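Local coordinates for phage-like element PBSX protein XepA (Bacillus subtilis, PDB 6IA5), which forms a pentamer, belongs to the lytic cassette of the PBSX prophage and probably binds the cytoplasmic membrane, although it does not seem to take part in host cell lysis, at the interface of chains A and B. Residues are numbered along the deposited sequence; one frame, centred on the assembly and turned at random. Chains: chain A/B, Phage-like element PBSX protein XepA.

Contact 1 is a strand pairing formed by strand 167-171 of each chain, in the segment joining the two beta-rich halves of XepA. It lies about 60 Å from contact 2 and about 55 Å from contact 3, measured between the centres of their C-alpha atoms. Contacts 2 and 3 have centres about 5 Å apart and share B:Tyr6, B:Glu7 and B:Phe8. The N-terminal segment of chain B therefore meets polar groups of A:Asp11 and its loop and also packs on apolar A:Val19 and A:Phe29. Repeated round the pentamer, this N-terminal junction and the distant strand pairing link neighbours at two well-separated levels.

Contact 1: the interface of chains A and B. Residues chain A 167-170; chain B 168-171.
A parallel beta-strand pairing joins A:Leu168 to B:Val170 and A:Lys169 to B:Glu171, each chain supplying strand 167-171. The backbones are tied by A:Leu168 N to B:Lys169 O (3.0 Å), by B:Glu171 N to A:Leu168 O (2.8 Å) and by A:Val170 N to B:Glu171 O (2.9 Å). Beside this pairing, A:Arg167 grips one backbone oxygen side-on with two guanidinium nitrogens. A:Arg167 NE donates to B:Val170 O at 3.0 Å, and A:Arg167 NH1 donates to the same B:Val170 O at 3.1 Å. The oxygen lies at the edge of the guanidinium, almost exactly in its plane, whereas NE stands 60° above the carbonyl plane and NH1 approaches from the same face with less tilt. A bend about CG-CD (chi3 72°) turns the guanidinium of A:Arg167 back onto this carbonyl, and the double grip should limit its rotation. CB of B:Lys169 sits over one guanidinium face, toward its rim, with the two side chains crossing at about a right angle. Farther back, A:Arg167 CB rests 4.0 Å from B:Glu171 CB. On the other side of the paired strands the contacts are apolar. The valine side chains cross at about a right angle, with A:Val170 CG1 3.8 Å from B:Val170 CG1. The leucines touch more lightly through their methyl ends, A:Leu168 CD2 lying 4.1 Å from B:Leu168 CD2.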
# COMPACT_ATOMS: atom_id res chain seq x y z
N ARG A 167 -14.57 -0.30 5.50
CA ARG A 167 -13.56 0.00 6.51
C ARG A 167 -12.53 -1.12 6.50
O ARG A 167 -12.88 -2.28 6.31
CB ARG A 167 -14.18 0.13 7.91
CG ARG A 167 -15.45 0.97 7.98
CD ARG A 167 -16.16 1.03 9.31
NE ARG A 167 -15.41 1.83 10.26
CZ ARG A 167 -15.46 3.16 10.35
NH1 ARG A 167 -14.50 3.82 10.98
NH2 ARG A 167 -16.46 3.83 9.79
N LEU A 168 -11.26 -0.77 6.72
CA LEU A 168 -10.22 -1.79 6.82
C LEU A 168 -10.33 -2.50 8.17
O LEU A 168 -10.35 -1.84 9.20
CB LEU A 168 -8.85 -1.13 6.67
CG LEU A 168 -7.67 -2.09 6.81
CD1 LEU A 168 -7.56 -3.03 5.63
CD2 LEU A 168 -6.37 -1.33 7.00
N LYS A 169 -10.37 -3.83 8.16
CA LYS A 169 -10.43 -4.64 9.36
C LYS A 169 -9.06 -4.68 10.02
O LYS A 169 -8.06 -5.08 9.41
CB LYS A 169 -10.90 -6.06 9.02
CG LYS A 169 -12.34 -6.18 8.55
CD LYS A 169 -12.61 -7.45 7.75
CE LYS A 169 -12.42 -8.75 8.49
NZ LYS A 169 -12.39 -9.87 7.51
N VAL A 170 -9.01 -4.23 11.28
CA VAL A 170 -7.77 -4.22 12.03
C VAL A 170 -7.97 -5.01 13.33
O VAL A 170 -9.10 -5.23 13.75
CB VAL A 170 -7.29 -2.79 12.32
CG1 VAL A 170 -7.06 -2.00 11.03
CG2 VAL A 170 -8.21 -2.04 13.29
N LEU B 168 -7.81 7.27 8.07
CA LEU B 168 -8.22 6.02 7.46
C LEU B 168 -9.29 5.34 8.33
O LEU B 168 -9.08 5.15 9.52
CB LEU B 168 -6.99 5.13 7.30
CG LEU B 168 -7.27 3.72 6.77
CD1 LEU B 168 -7.65 3.77 5.30
CD2 LEU B 168 -6.10 2.78 7.04
N LYS B 169 -10.40 4.96 7.70
CA LYS B 169 -11.51 4.29 8.36
C LYS B 169 -11.14 2.83 8.63
O LYS B 169 -10.81 2.08 7.70
CB LYS B 169 -12.77 4.34 7.49
CG LYS B 169 -13.41 5.70 7.25
CD LYS B 169 -14.33 5.57 6.03
CE LYS B 169 -15.57 6.41 6.02
NZ LYS B 169 -16.22 6.23 4.70
N VAL B 170 -11.19 2.46 9.91
CA VAL B 170 -10.86 1.10 10.32
C VAL B 170 -12.02 0.54 11.12
O VAL B 170 -12.84 1.29 11.65
CB VAL B 170 -9.53 1.01 11.10
CG1 VAL B 170 -8.35 1.52 10.29
CG2 VAL B 170 -9.60 1.73 12.45
N GLU B 171 -12.08 -0.78 11.19
CA GLU B 171 -13.03 -1.51 12.01
C GLU B 171 -12.22 -2.45 12.90
O GLU B 171 -11.59 -3.40 12.43
CB GLU B 171 -14.01 -2.27 11.12
CG GLU B 171 -14.76 -3.39 11.83
CD GLU B 171 -16.21 -3.67 11.44
OE1 GLU B 171 -16.47 -4.22 10.32
OE2 GLU B 171 -17.09 -3.33 12.26

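Contact 2: the interface of chains A and B. Residues chain A 11-13, 15; chain B 3, 6-8, 10.
A:Asp11 meets B:Tyr6, B:Glu7 and B:Phe8 where an aspartate-capped loop of chain A (residues 11-15), resembling an Asx turn, receives the extended N-terminal segment of chain B. A:Asp11 OD2 accepts a hydrogen bond from B:Phe8 N at 2.8 Å through its anti lone pair, the one away from OD1. A:Lys12 N donates to B:Tyr6 O at 2.9 Å, in the carbonyl plane. The other carboxylate oxygen works within chain A: A:Lys15 N reaches A:Asp11 OD1 at 2.7 Å from above the carboxylate plane, and A:Ala13 N adds a weak bond. The side chain probably braces its own loop while holding the neighbour; chi1 82°, with CG between backbone N and carbonyl carbon, places the carboxylate where OD1 faces the loop amides and OD2 faces B:Phe8. Two waters extend the polar link. Water 2 lies 2.6 Å from A:Asp11 OD2 and also bonds B:Phe8 O. Water 1 lies 2.6 Å from the phenol oxygen B:Tyr6 OH, at the ring edge and in its plane, and joins it to A:Lys15 O. Carbon packing also crosses here: A:Asp11 CB is 3.4 Å from B:Tyr6 CE1 and lies over the rim of one face of B:Phe8, whose ring plane is 28° from the carboxylate. The aliphatic part of A:Lys12 crosses B:Glu7, A:Lys12 CB being 4.0 Å from B:Glu7 CB. B:Lys3 lays its CB, CG and CD beside the carbonyls of A:Asp11 and A:Lys12.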
# COMPACT_ATOMS: atom_id res chain seq x y z
N ASP A 11 13.75 8.62 -44.92
CA ASP A 11 14.09 9.92 -44.37
C ASP A 11 14.34 10.92 -45.51
O ASP A 11 14.17 10.59 -46.68
CB ASP A 11 15.25 9.84 -43.37
CG ASP A 11 16.64 9.82 -44.00
OD1 ASP A 11 16.74 9.53 -45.21
OD2 ASP A 11 17.62 10.08 -43.28
N LYS A 12 14.76 12.13 -45.14
CA LYS A 12 14.97 13.25 -46.05
C LYS A 12 15.98 12.85 -47.13
O LYS A 12 15.84 13.26 -48.28
CB LYS A 12 15.50 14.43 -45.23
CG LYS A 12 15.30 15.82 -45.81
CD LYS A 12 15.46 16.87 -44.72
CE LYS A 12 16.04 18.19 -45.17
NZ LYS A 12 15.12 18.89 -46.09
N ALA A 13 16.98 12.02 -46.76
CA ALA A 13 18.04 11.61 -47.66
C ALA A 13 17.66 10.33 -48.39
O ALA A 13 18.52 9.74 -49.04
CB ALA A 13 19.32 11.45 -46.88
N LYS A 15 16.81 7.42 -46.97
CA LYS A 15 17.13 6.19 -46.22
C LYS A 15 15.89 5.59 -45.56
O LYS A 15 15.19 6.28 -44.83
CB LYS A 15 18.25 6.43 -45.21
CG LYS A 15 19.57 6.83 -45.86
CD LYS A 15 20.56 7.41 -44.90
CE LYS A 15 21.69 8.16 -45.59
NZ LYS A 15 22.35 7.28 -46.59
N LYS B 3 9.58 10.63 -49.02
CA LYS B 3 10.59 11.12 -48.03
C LYS B 3 9.89 12.06 -47.05
O LYS B 3 9.05 12.86 -47.43
CB LYS B 3 11.78 11.79 -48.73
CG LYS B 3 12.59 10.87 -49.62
CD LYS B 3 13.74 11.55 -50.31
CE LYS B 3 14.00 10.99 -51.69
NZ LYS B 3 15.45 10.99 -52.01
N TYR B 6 12.17 14.22 -41.32
CA TYR B 6 13.26 13.87 -40.42
C TYR B 6 14.44 13.37 -41.26
O TYR B 6 14.25 12.88 -42.38
CB TYR B 6 12.83 12.83 -39.38
CG TYR B 6 12.39 11.53 -40.01
CD1 TYR B 6 13.33 10.56 -40.35
CD2 TYR B 6 11.07 11.29 -40.32
CE1 TYR B 6 12.94 9.36 -40.94
CE2 TYR B 6 10.67 10.12 -40.94
CZ TYR B 6 11.61 9.17 -41.28
OH TYR B 6 11.24 8.00 -41.89
N GLU B 7 15.64 13.45 -40.69
CA GLU B 7 16.82 12.92 -41.35
C GLU B 7 17.65 12.16 -40.33
O GLU B 7 17.98 12.68 -39.27
CB GLU B 7 17.64 14.07 -41.93
CG GLU B 7 18.70 13.63 -42.93
CD GLU B 7 19.30 14.77 -43.76
OE1 GLU B 7 18.90 15.94 -43.56
OE2 GLU B 7 20.16 14.48 -44.61
N PHE B 8 18.02 10.92 -40.67
CA PHE B 8 18.87 10.15 -39.77
C PHE B 8 20.24 10.80 -39.67
O PHE B 8 20.83 11.15 -40.70
CB PHE B 8 18.99 8.70 -40.25
CG PHE B 8 17.69 7.94 -40.24
CD1 PHE B 8 16.80 8.06 -39.17
CD2 PHE B 8 17.37 7.08 -41.28
CE1 PHE B 8 15.61 7.36 -39.17
CE2 PHE B 8 16.18 6.36 -41.26
CZ PHE B 8 15.30 6.50 -40.20
N LEU B 10 24.38 10.83 -39.14
CA LEU B 10 25.44 9.95 -39.60
C LEU B 10 26.46 9.85 -38.48
O LEU B 10 26.68 10.83 -37.78
CB LEU B 10 26.10 10.55 -40.85
CG LEU B 10 25.18 10.83 -42.06
CD1 LEU B 10 25.97 11.43 -43.22
CD2 LEU B 10 24.39 9.62 -42.54
O HOH W 1 13.05 6.31 -42.66
O HOH W 2 20.26 10.21 -43.21

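Contact 3: the interface of chains A and B. Residues chain A 19, 29; chain B 6-9, 18.
A:Phe29, from strand 28-35, and A:Val19 pack against B:Tyr6, B:Phe8, B:Pro9 and B:Ala18 in a small aromatic-aliphatic cluster. Ring against ring, A:Phe29 and B:Phe8 meet edge to face: their planes stand 82° apart and their centroids 5.0 Å. B:Phe8 supplies the edge, with CD1 over the centre of the A:Phe29 ring and B:Phe8 CE1 3.7 Å from A:Phe29 CG. A:Phe29 meets B:Tyr6 differently, through its beta carbon: A:Phe29 CB lies over the rim of one tyrosine face, 3.9 Å from B:Tyr6 CD1, and the side chains cross at about a right angle. That CB is placed by the backbone; chi1 52°, with CG between backbone N and carbonyl carbon, swings the ring so that one face meets B:Phe8. The far rim of A:Phe29 reaches B:Pro9 and B:Ala18. A:Phe29 CZ touches the proline ring at B:Pro9 CD (3.8 Å), the two side chains coming from opposite directions, while A:Phe29 CE1 lies 3.5 Å from B:Ala18 CA. Aliphatic contacts are made by the two branches of A:Val19. A:Val19 CG2 touches the outer ends of both aromatic side chains, 3.7 Å from B:Phe8 CZ and 3.5 Å from the phenol oxygen B:Tyr6 OH. The other branch turns toward the alanine methyl, with A:Val19 CG1 3.8 Å from B:Ala18 CB. By packing A:Phe29 and A:Val19 against the neighbour's N-terminal region, the cluster probably adds apolar packing to the subunit junction of the pentamer.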
# COMPACT_ATOMS: atom_id res chain seq x y z
N VAL A 19 10.78 3.09 -38.67
CA VAL A 19 10.52 4.21 -37.77
C VAL A 19 9.18 4.83 -38.15
O VAL A 19 8.64 4.57 -39.23
CB VAL A 19 11.64 5.26 -37.77
CG1 VAL A 19 12.97 4.67 -37.33
CG2 VAL A 19 11.77 5.98 -39.12
N PHE A 29 12.09 11.03 -35.38
CA PHE A 29 11.78 9.64 -35.72
C PHE A 29 11.82 8.78 -34.46
O PHE A 29 12.59 9.05 -33.55
CB PHE A 29 12.79 9.11 -36.76
CG PHE A 29 14.23 9.33 -36.33
CD1 PHE A 29 14.88 8.42 -35.51
CD2 PHE A 29 14.89 10.50 -36.68
CE1 PHE A 29 16.17 8.68 -35.06
CE2 PHE A 29 16.20 10.73 -36.28
CZ PHE A 29 16.84 9.83 -35.45
N TYR B 6 12.17 14.22 -41.32
CA TYR B 6 13.26 13.87 -40.42
C TYR B 6 14.44 13.37 -41.26
O TYR B 6 14.25 12.88 -42.38
CB TYR B 6 12.83 12.83 -39.38
CG TYR B 6 12.39 11.53 -40.01
CD1 TYR B 6 13.33 10.56 -40.35
CD2 TYR B 6 11.07 11.29 -40.32
CE1 TYR B 6 12.94 9.36 -40.94
CE2 TYR B 6 10.67 10.12 -40.94
CZ TYR B 6 11.61 9.17 -41.28
OH TYR B 6 11.24 8.00 -41.89
N GLU B 7 15.64 13.45 -40.69
CA GLU B 7 16.82 12.92 -41.35
C GLU B 7 17.65 12.16 -40.33
O GLU B 7 17.98 12.68 -39.27
CB GLU B 7 17.64 14.07 -41.93
CG GLU B 7 18.70 13.63 -42.93
CD GLU B 7 19.30 14.77 -43.76
OE1 GLU B 7 18.90 15.94 -43.56
OE2 GLU B 7 20.16 14.48 -44.61
N PHE B 8 18.02 10.92 -40.67
CA PHE B 8 18.87 10.15 -39.77
C PHE B 8 20.24 10.80 -39.67
O PHE B 8 20.83 11.15 -40.70
CB PHE B 8 18.99 8.70 -40.25
CG PHE B 8 17.69 7.94 -40.24
CD1 PHE B 8 16.80 8.06 -39.17
CD2 PHE B 8 17.37 7.08 -41.28
CE1 PHE B 8 15.61 7.36 -39.17
CE2 PHE B 8 16.18 6.36 -41.26
CZ PHE B 8 15.30 6.50 -40.20
N PRO B 9 20.80 10.97 -38.45
CA PRO B 9 22.18 11.45 -38.31
C PRO B 9 23.14 10.40 -38.85
O PRO B 9 22.77 9.23 -39.01
CB PRO B 9 22.36 11.62 -36.80
CG PRO B 9 21.36 10.67 -36.21
CD PRO B 9 20.17 10.70 -37.15
N ALA B 18 19.05 5.25 -36.92
CA ALA B 18 17.90 5.88 -36.27
C ALA B 18 18.22 6.09 -34.79
O ALA B 18 17.57 5.49 -33.92
CB ALA B 18 16.65 5.04 -36.48